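Local coordinates for protein nitrite transporter NirC (Salmonella enterica subsp. enterica serovar Typhimurium, PDB 4FC4) that forms a pentameric channel of the formate/nitrite transporter family that carries nitrite into and out of the cell across the cytoplasmic membrane, at residues E78-H83 with E196-N201; H83-T88 with L163-I168; K156-N161 with N233-V238; A200-F205 with H224-V229. One frame throughout, in Å; residues are numbered along the deposited sequence.

The centre of interaction 1 lies about 2 Å from the centre of the chain, where the breaks of two discontinuous membrane helices face each other across the FNT channel core; the other three contacts surround it, with centres 9 to 10 Å from its own. Interactions 2 and 3 bring helix 150-172 against helices 80-93 and 219-248. Interaction 4 packs helix 198-209 on helix 219-248, with its centre about 18 Å from that of interaction 2, on the opposite side of the chain's centre. Polar side chains probably tie the contacts together: N161 ND2 lies 3.0 Å from T81 O, N233 OD1 2.9 Å from S198 N, and N225 ND2 2.8 Å from E196 OE1.

Interaction 1: residues E78-H83 with E196-N201; sequences ELFTGH and EHSVAN
This is a buried polar and apolar contact between the breaks of two discontinuous membrane helices, where helix 80-93 starts at the N-cap L79 and helix 198-209 starts at the N-cap H197. A histidine reaching from one break to a threonine in the first turn after the other matches the central His-Thr pair of FNT channels, so the site probably lies at the middle of the pore. T81 carries OG1 in the crowded position between its backbone N and carbonyl carbon and meets H197 NE2 at the edge of the imidazole, 3.0 Å away, in a hydrogen bond. The H197 ring gets there by turning CG anti to the backbone N (chi1 -171°). Its other nitrogen, ND1, caps its own helix by accepting from A200 N at 3.1 Å, the N-H coming in from 34° outside the ring plane; the two bonds fix the tilt of the ring and would be expected to discourage a proton on ND1. T81 CG2 lies 3.5 Å from S198 OG, and L79 CD1 rests 4.0 Å from V199 CG1 where the two chains cross obliquely. Tying the break to the first turn of helix 80-93, H83 NE2 donates a very short, nearly straight bond (167°) to the anti lone pair of E78 OE1 at 2.5 Å, while R15 forms a salt bridge with OE2 and T108 bonds H83 ND1. Helix 98-125 flanks L79, F80 and V199, with F80 edge-to-face on W109; helix 219-248 packs on T81 and S198, and helix 150-172 lies against H197.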
loop_
_atom_site.group_PDB
_atom_site.type_symbol
_atom_site.label_atom_id
_atom_site.label_comp_id
_atom_site.label_asym_id
_atom_site.label_seq_id
_atom_site.Cartn_x
_atom_site.Cartn_y
_atom_site.Cartn_z
ATOM N N GLU B 78 -13.845 23.678 -1.947
ATOM C CA GLU B 78 -13.694 24.241 -3.318
ATOM C C GLU B 78 -12.285 24.770 -3.610
ATOM O O GLU B 78 -11.815 25.649 -2.925
ATOM C CB GLU B 78 -14.765 25.304 -3.604
ATOM C CG GLU B 78 -16.167 24.768 -3.347
ATOM C CD GLU B 78 -16.679 23.750 -4.398
ATOM O OE1 GLU B 78 -16.087 23.612 -5.507
ATOM O OE2 GLU B 78 -17.751 23.123 -4.156
ATOM N N LEU B 79 -11.622 24.206 -4.610
ATOM C CA LEU B 79 -10.216 24.449 -4.877
ATOM C C LEU B 79 -10.126 25.191 -6.184
ATOM O O LEU B 79 -10.628 24.743 -7.205
ATOM C CB LEU B 79 -9.445 23.103 -4.982
ATOM C CG LEU B 79 -7.901 23.184 -5.081
ATOM C CD1 LEU B 79 -7.322 24.029 -3.940
ATOM C CD2 LEU B 79 -7.212 21.782 -5.169
ATOM N N PHE B 80 -9.480 26.349 -6.159
ATOM C CA PHE B 80 -9.456 27.186 -7.334
ATOM C C PHE B 80 -8.849 26.421 -8.518
ATOM O O PHE B 80 -9.355 26.551 -9.643
ATOM C CB PHE B 80 -8.719 28.511 -7.070
ATOM C CG PHE B 80 -8.109 29.112 -8.311
ATOM C CD1 PHE B 80 -6.826 28.717 -8.734
ATOM C CD2 PHE B 80 -8.832 30.036 -9.088
ATOM C CE1 PHE B 80 -6.275 29.252 -9.898
ATOM C CE2 PHE B 80 -8.285 30.559 -10.259
ATOM C CZ PHE B 80 -7.007 30.178 -10.663
ATOM N N THR B 81 -7.796 25.623 -8.280
ATOM C CA THR B 81 -7.071 25.018 -9.411
ATOM C C THR B 81 -7.935 24.000 -10.122
ATOM O O THR B 81 -7.812 23.810 -11.314
ATOM C CB THR B 81 -5.704 24.419 -9.005
ATOM O OG1 THR B 81 -5.900 23.536 -7.899
ATOM C CG2 THR B 81 -4.730 25.560 -8.587
ATOM N N GLY B 82 -8.852 23.372 -9.392
ATOM C CA GLY B 82 -9.781 22.386 -9.975
ATOM C C GLY B 82 -10.913 23.133 -10.676
ATOM O O GLY B 82 -11.386 22.702 -11.733
ATOM N N HIS B 83 -11.329 24.257 -10.091
ATOM C CA HIS B 83 -12.299 25.119 -10.727
ATOM C C HIS B 83 -11.890 25.516 -12.128
ATOM O O HIS B 83 -12.766 25.627 -13.031
ATOM C CB HIS B 83 -12.642 26.333 -9.843
ATOM C CG HIS B 83 -13.559 26.012 -8.682
ATOM N ND1 HIS B 83 -14.254 26.955 -8.035
ATOM C CD2 HIS B 83 -13.872 24.789 -8.056
ATOM C CE1 HIS B 83 -15.012 26.400 -7.056
ATOM N NE2 HIS B 83 -14.782 25.064 -7.063
ATOM N N GLU B 196 4.839 24.045 -9.498
ATOM C CA GLU B 196 4.335 25.117 -8.592
ATOM C C GLU B 196 2.810 25.061 -8.453
ATOM O O GLU B 196 2.087 25.147 -9.468
ATOM C CB GLU B 196 4.714 26.524 -9.158
ATOM C CG GLU B 196 6.190 26.944 -9.086
ATOM C CD GLU B 196 6.719 27.159 -7.670
ATOM O OE1 GLU B 196 6.447 28.186 -6.983
ATOM O OE2 GLU B 196 7.412 26.245 -7.228
ATOM N N HIS B 197 2.309 24.942 -7.223
ATOM C CA HIS B 197 0.855 24.940 -6.987
ATOM C C HIS B 197 0.480 26.244 -6.344
ATOM O O HIS B 197 1.012 26.575 -5.301
ATOM C CB HIS B 197 0.426 23.710 -6.127
ATOM C CG HIS B 197 -1.075 23.530 -6.042
ATOM N ND1 HIS B 197 -1.748 23.701 -4.908
ATOM C CD2 HIS B 197 -2.037 23.243 -7.046
ATOM C CE1 HIS B 197 -3.097 23.543 -5.149
ATOM N NE2 HIS B 197 -3.257 23.235 -6.457
ATOM N N SER B 198 -0.345 27.048 -7.012
ATOM C CA SER B 198 -0.714 28.425 -6.537
ATOM C C SER B 198 -1.281 28.438 -5.085
ATOM O O SER B 198 -0.734 29.101 -4.199
ATOM C CB SER B 198 -1.693 29.093 -7.513
ATOM O OG SER B 198 -2.961 28.408 -7.515
ATOM N N VAL B 199 -2.346 27.679 -4.843
ATOM C CA VAL B 199 -2.950 27.583 -3.490
ATOM C C VAL B 199 -1.972 26.985 -2.463
ATOM O O VAL B 199 -1.844 27.460 -1.330
ATOM C CB VAL B 199 -4.300 26.816 -3.536
ATOM C CG1 VAL B 199 -4.917 26.671 -2.167
ATOM C CG2 VAL B 199 -5.283 27.528 -4.459
ATOM N N ALA B 200 -1.265 25.942 -2.830
ATOM C CA ALA B 200 -0.282 25.382 -1.872
ATOM C C ALA B 200 0.819 26.422 -1.540
ATOM O O ALA B 200 1.307 26.460 -0.420
ATOM C CB ALA B 200 0.335 24.087 -2.396
ATOM N N ASN B 201 1.195 27.266 -2.502
ATOM C CA ASN B 201 2.201 28.289 -2.247
ATOM C C ASN B 201 1.699 29.325 -1.244
ATOM O O ASN B 201 2.458 29.811 -0.419
ATOM C CB ASN B 201 2.680 28.983 -3.538
ATOM C CG ASN B 201 3.603 28.113 -4.413
ATOM O OD1 ASN B 201 4.007 28.561 -5.519
ATOM N ND2 ASN B 201 3.918 26.895 -3.976
#

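Interaction 2: residues H83-T88 with L163-I168; sequences HTMFLT and LVCLAI
Helix 80-93, the half of a discontinuous membrane helix that follows the break, packs here on the long helix 150-172. M85 does most of the reaching: CG stands anti to the backbone N, the chain runs straight to SD and then bends at chi3 (77°). SD thereby settles 3.9 Å from C165 CB, while C165 SG reaches back to 3.9 Å from M85 CB, so the two sulfur side chains lie alongside each other. The bend carries M85 CE on to I168 CG2 at 3.8 Å, the two chains sliding past in opposite directions. Where the half-helix crosses helix 150-172 in the FNT channel fold, the short axes make an angle of -60° and come no closer than 10.4 Å, leaving room for such side chains between the backbones. One turn beyond C165, I168 points CG2 at the tip of F86, whose CZ is a tight 3.4 Å away. M85 CE also sits over one face of the F86 ring, displaced toward its rim, which makes a three-residue apolar cluster of M85, F86 and I168. T84 and T88 bond back into their own helix: T84 OG1 bonds T81 O, and T88 OG1 donates to T84 O at 2.7 Å, nearly along the C=O axis.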
loop_
_atom_site.group_PDB
_atom_site.type_symbol
_atom_site.label_atom_id
_atom_site.label_comp_id
_atom_site.label_asym_id
_atom_site.label_seq_id
_atom_site.Cartn_x
_atom_site.Cartn_y
_atom_site.Cartn_z
ATOM N N HIS B 83 -11.329 24.257 -10.091
ATOM C CA HIS B 83 -12.299 25.119 -10.727
ATOM C C HIS B 83 -11.890 25.516 -12.128
ATOM O O HIS B 83 -12.766 25.627 -13.031
ATOM C CB HIS B 83 -12.642 26.333 -9.843
ATOM C CG HIS B 83 -13.559 26.012 -8.682
ATOM N ND1 HIS B 83 -14.254 26.955 -8.035
ATOM C CD2 HIS B 83 -13.872 24.789 -8.056
ATOM C CE1 HIS B 83 -15.012 26.400 -7.056
ATOM N NE2 HIS B 83 -14.782 25.064 -7.063
ATOM N N THR B 84 -10.576 25.705 -12.364
ATOM C CA THR B 84 -10.152 26.109 -13.725
ATOM C C THR B 84 -10.627 25.105 -14.798
ATOM O O THR B 84 -11.121 25.546 -15.891
ATOM C CB THR B 84 -8.638 26.348 -13.897
ATOM O OG1 THR B 84 -7.953 25.121 -13.737
ATOM C CG2 THR B 84 -8.101 27.387 -12.952
ATOM N N MET B 85 -10.465 23.790 -14.490
ATOM C CA MET B 85 -11.001 22.689 -15.333
ATOM C C MET B 85 -12.526 22.577 -15.338
ATOM O O MET B 85 -13.124 22.527 -16.418
ATOM C CB MET B 85 -10.411 21.330 -14.967
ATOM C CG MET B 85 -10.869 20.144 -15.823
ATOM S SD MET B 85 -10.010 18.631 -15.242
ATOM C CE MET B 85 -10.917 18.225 -13.754
ATOM N N PHE B 86 -13.150 22.574 -14.158
ATOM C CA PHE B 86 -14.574 22.266 -14.044
ATOM C C PHE B 86 -15.379 23.299 -14.826
ATOM O O PHE B 86 -16.285 22.977 -15.661
ATOM C CB PHE B 86 -15.036 22.252 -12.556
ATOM C CG PHE B 86 -14.595 21.031 -11.756
ATOM C CD1 PHE B 86 -14.905 19.726 -12.172
ATOM C CD2 PHE B 86 -13.885 21.185 -10.549
ATOM C CE1 PHE B 86 -14.509 18.605 -11.408
ATOM C CE2 PHE B 86 -13.482 20.076 -9.788
ATOM C CZ PHE B 86 -13.781 18.790 -10.220
ATOM N N LEU B 87 -15.048 24.558 -14.532
ATOM C CA LEU B 87 -15.748 25.681 -15.110
ATOM C C LEU B 87 -15.556 25.748 -16.617
ATOM O O LEU B 87 -16.466 26.134 -17.330
ATOM C CB LEU B 87 -15.357 26.973 -14.415
ATOM C CG LEU B 87 -15.610 26.983 -12.901
ATOM C CD1 LEU B 87 -15.309 28.361 -12.352
ATOM C CD2 LEU B 87 -17.055 26.642 -12.563
ATOM N N THR B 88 -14.402 25.311 -17.103
ATOM C CA THR B 88 -14.123 25.335 -18.533
ATOM C C THR B 88 -15.103 24.391 -19.235
ATOM O O THR B 88 -15.831 24.810 -20.184
ATOM C CB THR B 88 -12.650 24.935 -18.819
ATOM O OG1 THR B 88 -11.800 26.035 -18.454
ATOM C CG2 THR B 88 -12.441 24.578 -20.290
ATOM N N LEU B 163 -1.071 18.028 -13.556
ATOM C CA LEU B 163 -0.993 16.839 -12.749
ATOM C C LEU B 163 -2.130 16.838 -11.705
ATOM O O LEU B 163 -2.778 15.827 -11.495
ATOM C CB LEU B 163 0.406 16.671 -12.087
ATOM C CG LEU B 163 1.377 15.954 -13.020
ATOM C CD1 LEU B 163 2.853 16.104 -12.612
ATOM C CD2 LEU B 163 0.973 14.473 -13.154
ATOM N N VAL B 164 -2.370 17.973 -11.060
ATOM C CA VAL B 164 -3.424 18.050 -10.049
ATOM C C VAL B 164 -4.845 17.865 -10.680
ATOM O O VAL B 164 -5.658 17.075 -10.145
ATOM C CB VAL B 164 -3.308 19.350 -9.217
ATOM C CG1 VAL B 164 -4.419 19.405 -8.157
ATOM C CG2 VAL B 164 -1.915 19.432 -8.634
ATOM N N CYS B 165 -5.131 18.577 -11.786
ATOM C CA CYS B 165 -6.321 18.257 -12.584
ATOM C C CYS B 165 -6.369 16.820 -13.097
ATOM O O CYS B 165 -7.450 16.246 -13.201
ATOM C CB CYS B 165 -6.494 19.218 -13.733
ATOM S SG CYS B 165 -7.049 20.811 -13.100
ATOM N N LEU B 166 -5.222 16.225 -13.427
ATOM C CA LEU B 166 -5.224 14.826 -13.801
ATOM C C LEU B 166 -5.700 13.943 -12.627
ATOM O O LEU B 166 -6.440 12.976 -12.837
ATOM C CB LEU B 166 -3.859 14.380 -14.343
ATOM C CG LEU B 166 -3.751 14.717 -15.849
ATOM C CD1 LEU B 166 -2.291 14.867 -16.308
ATOM C CD2 LEU B 166 -4.520 13.724 -16.716
ATOM N N ALA B 167 -5.319 14.306 -11.392
ATOM C CA ALA B 167 -5.723 13.575 -10.212
ATOM C C ALA B 167 -7.236 13.739 -10.037
ATOM O O ALA B 167 -7.958 12.781 -9.787
ATOM C CB ALA B 167 -4.961 14.095 -9.005
ATOM N N ILE B 168 -7.735 14.951 -10.241
ATOM C CA ILE B 168 -9.168 15.188 -10.058
ATOM C C ILE B 168 -10.004 14.403 -11.052
ATOM O O ILE B 168 -10.997 13.748 -10.686
ATOM C CB ILE B 168 -9.474 16.680 -10.160
ATOM C CG1 ILE B 168 -8.810 17.400 -8.958
ATOM C CG2 ILE B 168 -10.956 16.845 -10.236
ATOM C CD1 ILE B 168 -8.766 18.894 -9.105
#

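Interaction 3: residues K156-N161 with N233-V238; sequences KGALCN and NTLSGV
Three side-chain hydrogen bonds, each ending on a main-chain carbonyl of the facing helix, hold 156-161 to 233-238. N233 ND2 donates to G157 O at 2.7 Å, nearly in its own amide plane but arriving above the plane of the carbonyl. N161 returns the bond: its CG, anti to the backbone N, swings ND2 to 2.7 Å from N233 O (154° at the hydrogen), again above the carbonyl plane. S236 OG, held in the crowded position between its backbone N and carbonyl carbon, donates to A158 O at 2.7 Å on an in-plane lone pair. G157 O and N233 O each also accept a helical N-H, from N161 and G237, so both are gripped twice. The two asparagine side chains cross at about a right angle. Packing is tight, with N161 CB 3.1 Å from S236 OG and N233 CA 3.4 Å from G157 O in a CA-H...O contact. Small residues G157, A158, S236 and G237 permit this: the axes approach to 6.9 Å at a crossing angle of -39°. Farther out, N161 ND2 also bonds T81 O, while N233 takes S198 N on OD1 and gives ND2 to E196 O. The close crossing thus offers amides to main-chain atoms around the breaks before helices 80-93 and 198-209, the second halves of the two discontinuous membrane helices of the FNT channel fold.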
loop_
_atom_site.group_PDB
_atom_site.type_symbol
_atom_site.label_atom_id
_atom_site.label_comp_id
_atom_site.label_asym_id
_atom_site.label_seq_id
_atom_site.Cartn_x
_atom_site.Cartn_y
_atom_site.Cartn_z
ATOM N N LYS B 156 6.078 26.019 -14.757
ATOM C CA LYS B 156 5.990 25.125 -13.651
ATOM C C LYS B 156 4.598 25.039 -13.076
ATOM O O LYS B 156 4.140 23.939 -12.636
ATOM C CB LYS B 156 6.990 25.493 -12.588
ATOM C CG LYS B 156 8.220 24.663 -12.723
ATOM C CD LYS B 156 9.382 25.525 -12.379
ATOM C CE LYS B 156 9.823 25.241 -10.974
ATOM N NZ LYS B 156 11.304 25.250 -11.009
ATOM N N GLY B 157 3.925 26.180 -13.056
ATOM C CA GLY B 157 2.533 26.213 -12.645
ATOM C C GLY B 157 1.641 25.491 -13.659
ATOM O O GLY B 157 0.679 24.794 -13.296
ATOM N N ALA B 158 1.972 25.615 -14.939
ATOM C CA ALA B 158 1.216 24.874 -15.948
ATOM C C ALA B 158 1.453 23.375 -15.726
ATOM O O ALA B 158 0.489 22.612 -15.657
ATOM C CB ALA B 158 1.565 25.325 -17.369
ATOM N N LEU B 159 2.703 22.959 -15.518
ATOM C CA LEU B 159 2.970 21.531 -15.343
ATOM C C LEU B 159 2.317 20.940 -14.037
ATOM O O LEU B 159 1.799 19.821 -14.013
ATOM C CB LEU B 159 4.460 21.292 -15.374
ATOM C CG LEU B 159 5.124 21.269 -16.749
ATOM C CD1 LEU B 159 6.610 21.525 -16.563
ATOM C CD2 LEU B 159 4.907 19.979 -17.538
ATOM N N CYS B 160 2.340 21.718 -12.965
ATOM C CA CYS B 160 1.688 21.330 -11.754
ATOM C C CYS B 160 0.182 20.990 -11.956
ATOM O O CYS B 160 -0.253 19.892 -11.608
ATOM C CB CYS B 160 1.848 22.436 -10.698
ATOM S SG CYS B 160 0.778 22.095 -9.287
ATOM N N ASN B 161 -0.579 21.921 -12.526
ATOM C CA ASN B 161 -2.021 21.807 -12.554
ATOM C C ASN B 161 -2.528 20.801 -13.552
ATOM O O ASN B 161 -3.640 20.274 -13.434
ATOM C CB ASN B 161 -2.719 23.165 -12.769
ATOM C CG ASN B 161 -4.095 23.190 -12.119
ATOM O OD1 ASN B 161 -4.255 22.521 -11.138
ATOM N ND2 ASN B 161 -5.100 23.937 -12.682
ATOM N N ASN B 233 -1.169 27.650 -13.637
ATOM C CA ASN B 233 -2.189 26.681 -13.196
ATOM C C ASN B 233 -3.435 26.738 -14.113
ATOM O O ASN B 233 -4.010 25.679 -14.463
ATOM C CB ASN B 233 -2.639 26.931 -11.737
ATOM C CG ASN B 233 -1.595 26.563 -10.696
ATOM O OD1 ASN B 233 -1.700 27.002 -9.533
ATOM N ND2 ASN B 233 -0.605 25.727 -11.069
ATOM N N THR B 234 -3.843 27.973 -14.457
ATOM C CA THR B 234 -5.041 28.253 -15.229
ATOM C C THR B 234 -4.922 27.780 -16.681
ATOM O O THR B 234 -5.811 27.098 -17.158
ATOM C CB THR B 234 -5.368 29.766 -15.204
ATOM O OG1 THR B 234 -5.431 30.183 -13.833
ATOM C CG2 THR B 234 -6.691 30.060 -15.886
ATOM N N LEU B 235 -3.825 28.123 -17.359
ATOM C CA LEU B 235 -3.462 27.466 -18.634
ATOM C C LEU B 235 -3.735 25.939 -18.726
ATOM O O LEU B 235 -4.455 25.480 -19.612
ATOM C CB LEU B 235 -1.988 27.724 -19.021
ATOM C CG LEU B 235 -1.611 27.046 -20.342
ATOM C CD1 LEU B 235 -2.518 27.524 -21.472
ATOM C CD2 LEU B 235 -0.172 27.323 -20.745
ATOM N N SER B 236 -3.111 25.160 -17.864
ATOM C CA SER B 236 -3.223 23.683 -17.935
ATOM C C SER B 236 -4.639 23.161 -17.546
ATOM O O SER B 236 -5.139 22.215 -18.156
ATOM C CB SER B 236 -2.116 23.017 -17.134
ATOM O OG SER B 236 -2.048 23.515 -15.798
ATOM N N GLY B 237 -5.303 23.817 -16.592
ATOM C CA GLY B 237 -6.646 23.448 -16.185
ATOM C C GLY B 237 -7.627 23.705 -17.300
ATOM O O GLY B 237 -8.378 22.818 -17.679
ATOM N N VAL B 238 -7.605 24.925 -17.840
ATOM C CA VAL B 238 -8.520 25.367 -18.896
ATOM C C VAL B 238 -8.239 24.636 -20.221
ATOM O O VAL B 238 -9.163 24.114 -20.845
ATOM C CB VAL B 238 -8.454 26.918 -19.080
ATOM C CG1 VAL B 238 -9.276 27.412 -20.280
ATOM C CG2 VAL B 238 -8.896 27.610 -17.794
#

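Interaction 4: residues A200-F205 with H224-V229; sequences ANMTLF and HNLLWV
Helix 198-209 and the start of helix 219-248 form an antiparallel helical hairpin of the FNT channel fold, their short axes almost exactly opposed (174°) and 10.5 Å apart at closest approach. F205, N225 and L226 carry most of the contact, with N201 and M202 beside them. F205 turns CG anti to its carbonyl carbon, beside the backbone N, which aims the ring at the other helix; the ring meets its partners there with its edge. N225 meets that edge with CG anti to the backbone N (chi1 177°): its CG lies 3.4 Å from F205 CZ and its OD1 3.3 Å from F205 CE2. Ring and amide stand steeply to each other, with 76° between their planes, so the phenyl edge runs up against the carboxamide. The amide is held from outside the hairpin, because ND2 bonds both E196 OE1 and K145 O; this fixes the group that F205 packs on. L226 directs CG anti to the carbonyl carbon and spreads its two methyls among three neighbours. CD2 meets the ring edge tip to tip, 3.9 Å from F205 CE2, and also lies 4.0 Å from N201 CB. M202, extended beyond CG, crosses L226 at about a right angle and continues toward helix 98-125, where it packs on W109 and L113. Its own share in the hairpin falls to the methylene next to the sulfur, M202 CG resting 4.1 Å from L226 CD1.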
loop_
_atom_site.group_PDB
_atom_site.type_symbol
_atom_site.label_atom_id
_atom_site.label_comp_id
_atom_site.label_asym_id
_atom_site.label_seq_id
_atom_site.Cartn_x
_atom_site.Cartn_y
_atom_site.Cartn_z
ATOM N N ALA B 200 -1.265 25.942 -2.830
ATOM C CA ALA B 200 -0.282 25.382 -1.872
ATOM C C ALA B 200 0.819 26.422 -1.540
ATOM O O ALA B 200 1.307 26.460 -0.420
ATOM C CB ALA B 200 0.335 24.087 -2.396
ATOM N N ASN B 201 1.195 27.266 -2.502
ATOM C CA ASN B 201 2.201 28.289 -2.247
ATOM C C ASN B 201 1.699 29.325 -1.244
ATOM O O ASN B 201 2.458 29.811 -0.419
ATOM C CB ASN B 201 2.680 28.983 -3.538
ATOM C CG ASN B 201 3.603 28.113 -4.413
ATOM O OD1 ASN B 201 4.007 28.561 -5.519
ATOM N ND2 ASN B 201 3.918 26.895 -3.976
ATOM N N MET B 202 0.410 29.632 -1.308
ATOM C CA MET B 202 -0.235 30.548 -0.365
ATOM C C MET B 202 0.078 30.177 1.082
ATOM O O MET B 202 0.434 31.067 1.861
ATOM C CB MET B 202 -1.762 30.586 -0.539
ATOM C CG MET B 202 -2.261 31.099 -1.875
ATOM S SD MET B 202 -4.039 30.815 -2.121
ATOM C CE MET B 202 -4.241 31.531 -3.741
ATOM N N THR B 203 -0.046 28.900 1.448
ATOM C CA THR B 203 0.269 28.496 2.815
ATOM C C THR B 203 1.788 28.657 3.062
ATOM O O THR B 203 2.235 29.162 4.091
ATOM C CB THR B 203 -0.203 27.044 3.157
ATOM O OG1 THR B 203 -1.638 26.988 3.236
ATOM C CG2 THR B 203 0.315 26.641 4.533
ATOM N N LEU B 204 2.606 28.229 2.109
ATOM C CA LEU B 204 4.043 28.300 2.322
ATOM C C LEU B 204 4.413 29.757 2.549
ATOM O O LEU B 204 5.181 30.079 3.483
ATOM C CB LEU B 204 4.801 27.749 1.133
ATOM C CG LEU B 204 6.294 27.820 1.388
ATOM C CD1 LEU B 204 6.732 26.897 2.533
ATOM C CD2 LEU B 204 6.943 27.502 0.061
ATOM N N PHE B 205 3.864 30.633 1.701
ATOM C CA PHE B 205 4.206 32.026 1.792
ATOM C C PHE B 205 3.805 32.628 3.110
ATOM O O PHE B 205 4.516 33.497 3.625
ATOM C CB PHE B 205 3.687 32.831 0.609
ATOM C CG PHE B 205 4.373 32.494 -0.704
ATOM C CD1 PHE B 205 5.721 32.252 -0.756
ATOM C CD2 PHE B 205 3.653 32.400 -1.889
ATOM C CE1 PHE B 205 6.343 31.930 -1.959
ATOM C CE2 PHE B 205 4.272 32.089 -3.096
ATOM C CZ PHE B 205 5.620 31.848 -3.129
ATOM N N HIS B 224 4.408 38.343 -6.876
ATOM C CA HIS B 224 5.111 37.907 -8.093
ATOM C C HIS B 224 4.941 36.427 -8.383
ATOM O O HIS B 224 4.519 36.064 -9.476
ATOM C CB HIS B 224 6.600 38.272 -8.030
ATOM C CG HIS B 224 7.381 37.771 -9.217
ATOM N ND1 HIS B 224 7.333 38.369 -10.417
ATOM C CD2 HIS B 224 8.205 36.690 -9.369
ATOM C CE1 HIS B 224 8.110 37.712 -11.289
ATOM N NE2 HIS B 224 8.633 36.686 -10.660
ATOM N N ASN B 225 5.276 35.562 -7.426
ATOM C CA ASN B 225 5.048 34.081 -7.597
ATOM C C ASN B 225 3.575 33.706 -7.817
ATOM O O ASN B 225 3.264 33.051 -8.798
ATOM C CB ASN B 225 5.589 33.288 -6.419
ATOM C CG ASN B 225 5.305 31.774 -6.529
ATOM O OD1 ASN B 225 4.174 31.324 -6.307
ATOM N ND2 ASN B 225 6.346 30.986 -6.864
ATOM N N LEU B 226 2.680 34.141 -6.917
ATOM C CA LEU B 226 1.234 33.873 -7.030
ATOM C C LEU B 226 0.655 34.316 -8.393
ATOM O O LEU B 226 -0.133 33.558 -8.993
ATOM C CB LEU B 226 0.451 34.436 -5.821
ATOM C CG LEU B 226 0.725 33.812 -4.431
ATOM C CD1 LEU B 226 -0.271 34.319 -3.382
ATOM C CD2 LEU B 226 0.668 32.274 -4.486
ATOM N N LEU B 227 1.080 35.483 -8.918
ATOM C CA LEU B 227 0.615 35.896 -10.252
ATOM C C LEU B 227 0.936 34.885 -11.347
ATOM O O LEU B 227 0.030 34.300 -11.926
ATOM C CB LEU B 227 1.117 37.277 -10.659
ATOM C CG LEU B 227 0.725 37.716 -12.081
ATOM C CD1 LEU B 227 -0.804 37.817 -12.244
ATOM C CD2 LEU B 227 1.402 39.051 -12.462
ATOM N N TRP B 228 2.222 34.653 -11.599
ATOM C CA TRP B 228 2.650 33.683 -12.613
ATOM C C TRP B 228 2.269 32.217 -12.353
ATOM O O TRP B 228 1.874 31.500 -13.280
ATOM C CB TRP B 228 4.132 33.904 -12.940
ATOM C CG TRP B 228 4.309 35.326 -13.423
ATOM C CD1 TRP B 228 4.874 36.395 -12.734
ATOM C CD2 TRP B 228 3.833 35.900 -14.693
ATOM N NE1 TRP B 228 4.825 37.536 -13.484
ATOM C CE2 TRP B 228 4.222 37.311 -14.672
ATOM C CE3 TRP B 228 3.183 35.388 -15.819
ATOM C CZ2 TRP B 228 3.943 38.173 -15.741
ATOM C CZ3 TRP B 228 2.924 36.233 -16.896
ATOM C CH2 TRP B 228 3.271 37.610 -16.853
ATOM N N VAL B 229 2.303 31.783 -11.101
ATOM C CA VAL B 229 1.883 30.404 -10.768
ATOM C C VAL B 229 0.386 30.214 -10.993
ATOM O O VAL B 229 -0.026 29.235 -11.584
ATOM C CB VAL B 229 2.369 29.995 -9.378
ATOM C CG1 VAL B 229 1.900 28.583 -8.994
ATOM C CG2 VAL B 229 3.892 30.072 -9.417
#